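Local coordinates for fiber protein (Duck adenovirus 1, PDB 6ITX), which probably attaches the virus to a host-cell receptor through the head domain that closes its trimeric fibre, the part of the protein described here, at residues G162-P167 with A262-F267; N206-A211 with Y247-T252; A143-W148 with S281-N286. One frame throughout, in Å; residues are numbered along the deposited sequence.

Contact 1 (G162-P167 with A262-F267); sequences GLVLCP and AIYMVF
L163 and L165 meet M265 and I263 as two antiparallel hydrogen-bonded pairs, and in each pair both residues give an N-H and accept one. L163 N lies 2.8 Å from M265 O, and M265 N answers to L163 O at 2.9 Å. One step along, L165 N reaches I263 O at 2.8 Å and I263 N reaches L165 O at 3.1 Å. Three of the four acceptors also take a CA-H contact, as M265 O does from G162 CA at 3.3 Å.

The alternate residues illustrate how a buried strand spends its remaining polar groups. V164 gives its N-H to S178 OG and receives a weak bond from W180 NE1 on its carbonyl, while A262, Y264 and V266 bond to C251, C249 and Y247 on the next strand. The hydroxyl of Y264 is satisfied outside the pair, by K218 N. The phenol ring of Y264 lies by L163 O and G162 CA, a position set by chi1 of -180°, which turns CG away from the backbone N, and V164 CG2 touches its edge 4.2 Å from CD1.

The face of L163, L165, I263 and M265 is apolar. L165 CD1 rests 4.1 Å from M265 SD, while the side chains of L163 and F267 cross obliquely, bringing CD1 within 3.5 Å of CE1. These side chains pack on I139 and I141 of strand 134-144 and on F296 and Y298 of strand 288-299, so that strand 262-271, lying between strands 160-165 and 241-253, joins the hydrophobic interior of the head.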
# COMPACT_ATOMS: atom_id res chain seq x y z
N GLY A 162 -10.54 -16.59 -6.70
CA GLY A 162 -10.29 -15.55 -7.69
C GLY A 162 -11.58 -14.84 -8.06
O GLY A 162 -12.64 -15.47 -8.18
N LEU A 163 -11.49 -13.53 -8.24
CA LEU A 163 -12.62 -12.69 -8.59
C LEU A 163 -12.21 -11.80 -9.74
O LEU A 163 -11.04 -11.51 -9.94
CB LEU A 163 -13.06 -11.79 -7.44
CG LEU A 163 -13.49 -12.49 -6.16
CD1 LEU A 163 -13.43 -11.49 -5.04
CD2 LEU A 163 -14.91 -13.05 -6.33
N VAL A 164 -13.19 -11.34 -10.49
CA VAL A 164 -12.93 -10.34 -11.51
C VAL A 164 -13.76 -9.12 -11.18
O VAL A 164 -14.92 -9.25 -10.78
CB VAL A 164 -13.22 -10.87 -12.93
CG1 VAL A 164 -12.89 -9.82 -13.98
CG2 VAL A 164 -12.43 -12.17 -13.20
N LEU A 165 -13.15 -7.95 -11.32
CA LEU A 165 -13.85 -6.68 -11.26
C LEU A 165 -13.99 -6.19 -12.68
O LEU A 165 -12.99 -6.03 -13.38
CB LEU A 165 -13.07 -5.64 -10.44
CG LEU A 165 -12.62 -6.01 -9.04
CD1 LEU A 165 -12.38 -4.72 -8.26
CD2 LEU A 165 -13.64 -6.93 -8.34
N CYS A 166 -15.22 -5.92 -13.11
CA CYS A 166 -15.49 -5.41 -14.44
C CYS A 166 -16.26 -4.10 -14.32
O CYS A 166 -17.49 -4.06 -14.48
CB CYS A 166 -16.27 -6.41 -15.29
SG CYS A 166 -16.26 -5.96 -17.02
N PRO A 167 -15.57 -3.00 -14.03
CA PRO A 167 -16.26 -1.70 -13.93
C PRO A 167 -16.95 -1.28 -15.22
O PRO A 167 -17.83 -0.40 -15.18
CB PRO A 167 -15.14 -0.72 -13.54
CG PRO A 167 -13.87 -1.42 -13.83
CD PRO A 167 -14.12 -2.89 -13.77
N ALA A 262 -9.99 -5.75 -17.51
CA ALA A 262 -10.63 -5.87 -16.21
C ALA A 262 -9.54 -6.11 -15.18
O ALA A 262 -8.35 -6.12 -15.52
CB ALA A 262 -11.68 -6.98 -16.23
N ILE A 263 -9.91 -6.30 -13.91
CA ILE A 263 -8.95 -6.57 -12.85
C ILE A 263 -9.24 -7.93 -12.24
O ILE A 263 -10.36 -8.18 -11.76
CB ILE A 263 -8.97 -5.48 -11.76
CG1 ILE A 263 -8.56 -4.14 -12.35
CG2 ILE A 263 -8.03 -5.85 -10.65
CD1 ILE A 263 -9.75 -3.25 -12.60
N TYR A 264 -8.23 -8.82 -12.25
CA TYR A 264 -8.29 -10.10 -11.57
C TYR A 264 -7.71 -9.97 -10.17
O TYR A 264 -6.71 -9.27 -9.95
CB TYR A 264 -7.51 -11.17 -12.34
CG TYR A 264 -7.51 -12.56 -11.72
CD1 TYR A 264 -8.68 -13.31 -11.62
CD2 TYR A 264 -6.33 -13.13 -11.25
CE1 TYR A 264 -8.69 -14.59 -11.06
CE2 TYR A 264 -6.32 -14.42 -10.69
CZ TYR A 264 -7.50 -15.15 -10.60
OH TYR A 264 -7.50 -16.43 -10.04
N MET A 265 -8.33 -10.63 -9.21
CA MET A 265 -7.92 -10.55 -7.82
C MET A 265 -8.00 -11.93 -7.24
O MET A 265 -9.09 -12.51 -7.18
CB MET A 265 -8.82 -9.59 -7.05
CG MET A 265 -8.80 -8.22 -7.67
SD MET A 265 -9.46 -7.02 -6.56
CE MET A 265 -8.29 -5.73 -6.79
N VAL A 266 -6.87 -12.49 -6.84
CA VAL A 266 -6.86 -13.78 -6.16
C VAL A 266 -6.51 -13.54 -4.70
O VAL A 266 -5.58 -12.79 -4.39
CB VAL A 266 -5.91 -14.78 -6.84
CG1 VAL A 266 -4.55 -14.19 -7.07
CG2 VAL A 266 -5.83 -16.06 -6.02
N PHE A 267 -7.31 -14.13 -3.81
CA PHE A 267 -7.16 -14.01 -2.37
C PHE A 267 -6.62 -15.32 -1.83
O PHE A 267 -7.15 -16.38 -2.17
CB PHE A 267 -8.50 -13.71 -1.69
CG PHE A 267 -9.10 -12.40 -2.07
CD1 PHE A 267 -9.66 -12.21 -3.31
CD2 PHE A 267 -9.12 -11.36 -1.16
CE1 PHE A 267 -10.22 -11.00 -3.64
CE2 PHE A 267 -9.66 -10.14 -1.49
CZ PHE A 267 -10.22 -9.96 -2.72

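Contact 2 (N206-A211 with Y247-T252); sequences NRVNLA and YVCPCT
A short parallel pairing within the otherwise antiparallel β-sheet of the fibre head brings V208 and N209 beside C251 and T252. The two strand segments diverge by 46°; three backbone bonds join them, and L210 carries the pairing on to N254. V208 N donates to P250 O at 3.0 Å, V208 O accepts T252 N at 2.9 Å, and L210 N closes on T252 O at 2.7 Å. V208 and T252 thus each use both their amide and their carbonyl across the contact, as expected of alternating residues in a parallel ladder. Strand 241-253 carries strand 208-210 on one edge and strand 262-271 on the other, which links the short strand to the rest of the sheet.

At the entry to the pairing, R207 CA makes a CA-H contact with P250 O, and R207 CB lies 3.4 Å from the same oxygen. Beyond CG the arginine chain is extended and leads away from the sheet, with NE bonded to T204 O and NH2 to N261 OD1. N206 ND2 donates to P224 O and makes a weak bond to L290 O of the second subunit, bringing this loop to the trimer interface.

On the buried side the contact is apolar. V208 CG1, set between the backbone N and the carbonyl carbon (chi1 56°), approaches C249 SG at 4.4 Å. It comes closer to C251 CB, at 3.7 Å, and from the next residue but one L210 CD1 reaches that same CB at 3.9 Å, with C251 SG 4.1 Å away.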
# COMPACT_ATOMS: atom_id res chain seq x y z
N ASN A 206 1.33 -7.30 -18.79
CA ASN A 206 1.11 -7.71 -17.40
C ASN A 206 -0.37 -7.93 -17.15
O ASN A 206 -0.96 -7.39 -16.21
CB ASN A 206 1.59 -6.67 -16.38
CG ASN A 206 3.03 -6.27 -16.57
OD1 ASN A 206 3.32 -5.24 -17.17
ND2 ASN A 206 3.95 -7.06 -16.02
N ARG A 207 -1.02 -8.71 -18.01
CA ARG A 207 -2.43 -9.02 -17.82
C ARG A 207 -2.66 -10.46 -18.23
O ARG A 207 -2.10 -10.92 -19.22
CB ARG A 207 -3.32 -8.08 -18.65
CG ARG A 207 -2.91 -8.06 -20.11
CD ARG A 207 -3.86 -7.32 -21.01
NE ARG A 207 -3.29 -7.29 -22.36
CZ ARG A 207 -3.88 -6.78 -23.44
NH1 ARG A 207 -3.23 -6.83 -24.59
NH2 ARG A 207 -5.09 -6.22 -23.37
N VAL A 208 -3.49 -11.15 -17.49
CA VAL A 208 -3.74 -12.56 -17.74
C VAL A 208 -5.00 -12.69 -18.60
O VAL A 208 -5.97 -11.94 -18.43
CB VAL A 208 -3.86 -13.32 -16.41
CG1 VAL A 208 -4.95 -12.70 -15.53
CG2 VAL A 208 -4.09 -14.79 -16.64
N ASN A 209 -4.96 -13.62 -19.55
CA ASN A 209 -6.15 -14.04 -20.30
C ASN A 209 -6.90 -15.07 -19.46
O ASN A 209 -6.30 -16.02 -18.96
CB ASN A 209 -5.72 -14.64 -21.64
CG ASN A 209 -6.79 -14.54 -22.71
OD1 ASN A 209 -7.84 -13.92 -22.51
ND2 ASN A 209 -6.52 -15.13 -23.87
N LEU A 210 -8.21 -14.88 -19.29
CA LEU A 210 -9.02 -15.78 -18.47
C LEU A 210 -10.00 -16.58 -19.32
O LEU A 210 -10.56 -16.07 -20.29
CB LEU A 210 -9.82 -15.02 -17.41
CG LEU A 210 -9.06 -14.17 -16.39
CD1 LEU A 210 -10.06 -13.59 -15.41
CD2 LEU A 210 -7.95 -14.96 -15.66
N ALA A 211 -10.22 -17.83 -18.91
CA ALA A 211 -11.27 -18.63 -19.53
C ALA A 211 -12.64 -18.04 -19.20
O ALA A 211 -12.83 -17.36 -18.18
CB ALA A 211 -11.17 -20.08 -19.06
N TYR A 247 -3.79 -10.41 -4.40
CA TYR A 247 -2.90 -10.27 -5.54
C TYR A 247 -3.69 -9.65 -6.68
O TYR A 247 -4.68 -10.24 -7.14
CB TYR A 247 -2.30 -11.62 -5.97
CG TYR A 247 -1.54 -12.30 -4.87
CD1 TYR A 247 -2.22 -12.94 -3.85
CD2 TYR A 247 -0.14 -12.30 -4.83
CE1 TYR A 247 -1.55 -13.55 -2.83
CE2 TYR A 247 0.54 -12.92 -3.80
CZ TYR A 247 -0.19 -13.54 -2.79
OH TYR A 247 0.41 -14.19 -1.73
N VAL A 248 -3.28 -8.46 -7.10
CA VAL A 248 -4.00 -7.73 -8.14
C VAL A 248 -3.22 -7.86 -9.43
O VAL A 248 -2.00 -7.68 -9.47
CB VAL A 248 -4.18 -6.25 -7.77
CG1 VAL A 248 -4.87 -5.52 -8.89
CG2 VAL A 248 -4.93 -6.11 -6.46
N CYS A 249 -3.94 -8.17 -10.49
CA CYS A 249 -3.36 -8.32 -11.80
C CYS A 249 -4.47 -8.08 -12.80
O CYS A 249 -5.51 -8.78 -12.75
CB CYS A 249 -2.76 -9.70 -12.00
SG CYS A 249 -2.17 -9.88 -13.68
N PRO A 250 -4.32 -7.12 -13.70
CA PRO A 250 -5.35 -6.91 -14.72
C PRO A 250 -5.53 -8.14 -15.60
O PRO A 250 -4.65 -9.00 -15.71
CB PRO A 250 -4.82 -5.70 -15.50
CG PRO A 250 -4.09 -4.93 -14.46
CD PRO A 250 -3.37 -6.00 -13.66
N CYS A 251 -6.70 -8.23 -16.21
CA CYS A 251 -7.06 -9.42 -16.97
C CYS A 251 -7.91 -9.05 -18.18
O CYS A 251 -8.50 -7.97 -18.27
CB CYS A 251 -7.84 -10.41 -16.12
SG CYS A 251 -9.34 -9.59 -15.55
N THR A 252 -7.97 -10.01 -19.11
CA THR A 252 -8.82 -9.96 -20.28
C THR A 252 -9.49 -11.31 -20.43
O THR A 252 -8.89 -12.36 -20.13
CB THR A 252 -8.03 -9.59 -21.54
OG1 THR A 252 -8.94 -9.10 -22.52
CG2 THR A 252 -7.29 -10.80 -22.11

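Contact 3 (A143-W148 with S281-N286); sequences ATAGYW and SNTPPN
The one hydrogen bond between the segments runs from G146 N to P285 O, at 3.1 Å. Its C=O...N angle of 115° and its position in the carbonyl plane place the N-H on a lone pair of the proline oxygen.

Van der Waals contacts accompany this bond. T144 CB lies 3.4 Å from P285 O, and the pyrrolidine ring of P285 brings its CB to 3.6 Å from G146 CA. The methyl of A145 meets T283 CG2 at 3.9 Å. T283 turns this branch toward A145 by holding CG2 anti to the backbone N (chi1 of OG1 -65°), while OG1 bonds to N277 O.

Strand 134-144 leads into a type I β-turn from A145 to W148, closed by W148 N to A145 O at 2.9 Å. Strand 288-299, which pairs antiparallel with 134-144, begins just after the loop 281-286; A145 bonds to T287 and A143 to F289, so the turn and the loop sit together at one end of the same ladder.

Within the turn, T144 contributes two weak bonds to Y147 N, one from its carbonyl and one from OG1 at 3.4 Å. The same OG1 lies in the plane of the Y147 ring, at its edge.

The indole of W148 meets F279 with almost parallel planes and F278 edge-to-face.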
# COMPACT_ATOMS: atom_id res chain seq x y z
N ALA A 143 -17.93 -14.20 3.12
CA ALA A 143 -18.27 -15.52 2.61
C ALA A 143 -18.80 -16.43 3.73
O ALA A 143 -18.53 -16.23 4.92
CB ALA A 143 -17.05 -16.17 1.95
N THR A 144 -19.57 -17.44 3.32
CA THR A 144 -20.04 -18.48 4.22
C THR A 144 -19.66 -19.85 3.68
O THR A 144 -19.58 -20.06 2.47
CB THR A 144 -21.57 -18.43 4.42
OG1 THR A 144 -22.24 -18.64 3.18
CG2 THR A 144 -22.00 -17.09 5.00
N ALA A 145 -19.44 -20.79 4.60
CA ALA A 145 -19.14 -22.15 4.17
C ALA A 145 -20.30 -22.76 3.40
O ALA A 145 -20.10 -23.56 2.47
CB ALA A 145 -18.77 -23.02 5.37
N GLY A 146 -21.53 -22.38 3.77
CA GLY A 146 -22.70 -22.93 3.09
C GLY A 146 -22.68 -22.64 1.61
O GLY A 146 -23.03 -23.50 0.80
N TYR A 147 -22.23 -21.44 1.24
CA TYR A 147 -22.10 -21.06 -0.15
C TYR A 147 -20.69 -21.28 -0.68
O TYR A 147 -20.34 -20.74 -1.74
CB TYR A 147 -22.52 -19.61 -0.32
CG TYR A 147 -24.00 -19.46 -0.20
CD1 TYR A 147 -24.85 -19.89 -1.22
CD2 TYR A 147 -24.57 -18.92 0.95
CE1 TYR A 147 -26.22 -19.75 -1.12
CE2 TYR A 147 -25.93 -18.78 1.06
CZ TYR A 147 -26.75 -19.19 0.03
OH TYR A 147 -28.11 -19.05 0.17
N TRP A 148 -19.89 -22.05 0.03
CA TRP A 148 -18.58 -22.45 -0.45
C TRP A 148 -18.65 -23.90 -0.87
O TRP A 148 -19.57 -24.63 -0.50
CB TRP A 148 -17.52 -22.28 0.65
CG TRP A 148 -16.17 -21.95 0.13
CD1 TRP A 148 -15.16 -22.83 -0.15
CD2 TRP A 148 -15.67 -20.65 -0.15
NE1 TRP A 148 -14.07 -22.15 -0.61
CE2 TRP A 148 -14.35 -20.81 -0.62
CE3 TRP A 148 -16.20 -19.35 -0.06
CZ2 TRP A 148 -13.56 -19.73 -0.99
CZ3 TRP A 148 -15.41 -18.28 -0.43
CH2 TRP A 148 -14.10 -18.48 -0.89
N SER A 281 -17.97 -30.86 5.49
CA SER A 281 -19.41 -31.03 5.45
C SER A 281 -20.04 -30.99 6.84
O SER A 281 -21.26 -30.85 6.96
CB SER A 281 -19.77 -32.35 4.77
OG SER A 281 -19.24 -33.45 5.49
N ASN A 282 -19.22 -31.14 7.88
CA ASN A 282 -19.68 -31.00 9.25
C ASN A 282 -19.45 -29.60 9.78
O ASN A 282 -19.44 -29.39 11.01
CB ASN A 282 -19.00 -32.05 10.14
CG ASN A 282 -17.58 -31.68 10.49
OD1 ASN A 282 -16.80 -31.26 9.63
ND2 ASN A 282 -17.22 -31.83 11.77
N THR A 283 -19.25 -28.62 8.88
CA THR A 283 -19.15 -27.21 9.24
C THR A 283 -20.48 -26.53 8.99
O THR A 283 -20.97 -26.56 7.85
CB THR A 283 -18.07 -26.52 8.41
OG1 THR A 283 -16.79 -27.07 8.75
CG2 THR A 283 -18.09 -25.01 8.65
N PRO A 284 -21.11 -25.92 9.99
CA PRO A 284 -22.44 -25.34 9.76
C PRO A 284 -22.37 -24.25 8.71
O PRO A 284 -21.34 -23.57 8.55
CB PRO A 284 -22.83 -24.79 11.14
CG PRO A 284 -21.67 -25.03 12.03
CD PRO A 284 -20.79 -26.03 11.42
N PRO A 285 -23.45 -24.05 7.95
CA PRO A 285 -23.37 -23.15 6.79
C PRO A 285 -23.17 -21.71 7.16
O PRO A 285 -22.62 -20.96 6.36
CB PRO A 285 -24.70 -23.37 6.07
CG PRO A 285 -25.63 -23.78 7.16
CD PRO A 285 -24.80 -24.60 8.11
N ASN A 286 -23.61 -21.29 8.34
CA ASN A 286 -23.52 -19.90 8.79
C ASN A 286 -22.11 -19.51 9.25
O ASN A 286 -21.89 -18.34 9.60
CB ASN A 286 -24.52 -19.66 9.93
CG ASN A 286 -24.28 -20.61 11.14
OD1 ASN A 286 -24.28 -21.86 11.00
ND2 ASN A 286 -24.08 -20.02 12.31

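In the fold
All three contacts belong to one connected, mixed β-sheet system of the fibre head and are nested along the chain: contact 2 lies inside the loop closed by contact 1, which lies inside that of contact 3. Contacts 1 and 2 are neighbours, with centres about 8 Å apart; strands 241-253 and 262-271 are adjacent, and V164 of contact 1 packs on L210 of contact 2. Contact 3 lies near the periphery, its centre about 23 Å from contact 1 and 29 Å from contact 2. Residues far apart in sequence thus build a compact head, with the sheet interior at contact 1, an added parallel strand near a neighbouring subunit at contact 2, and loops at contact 3.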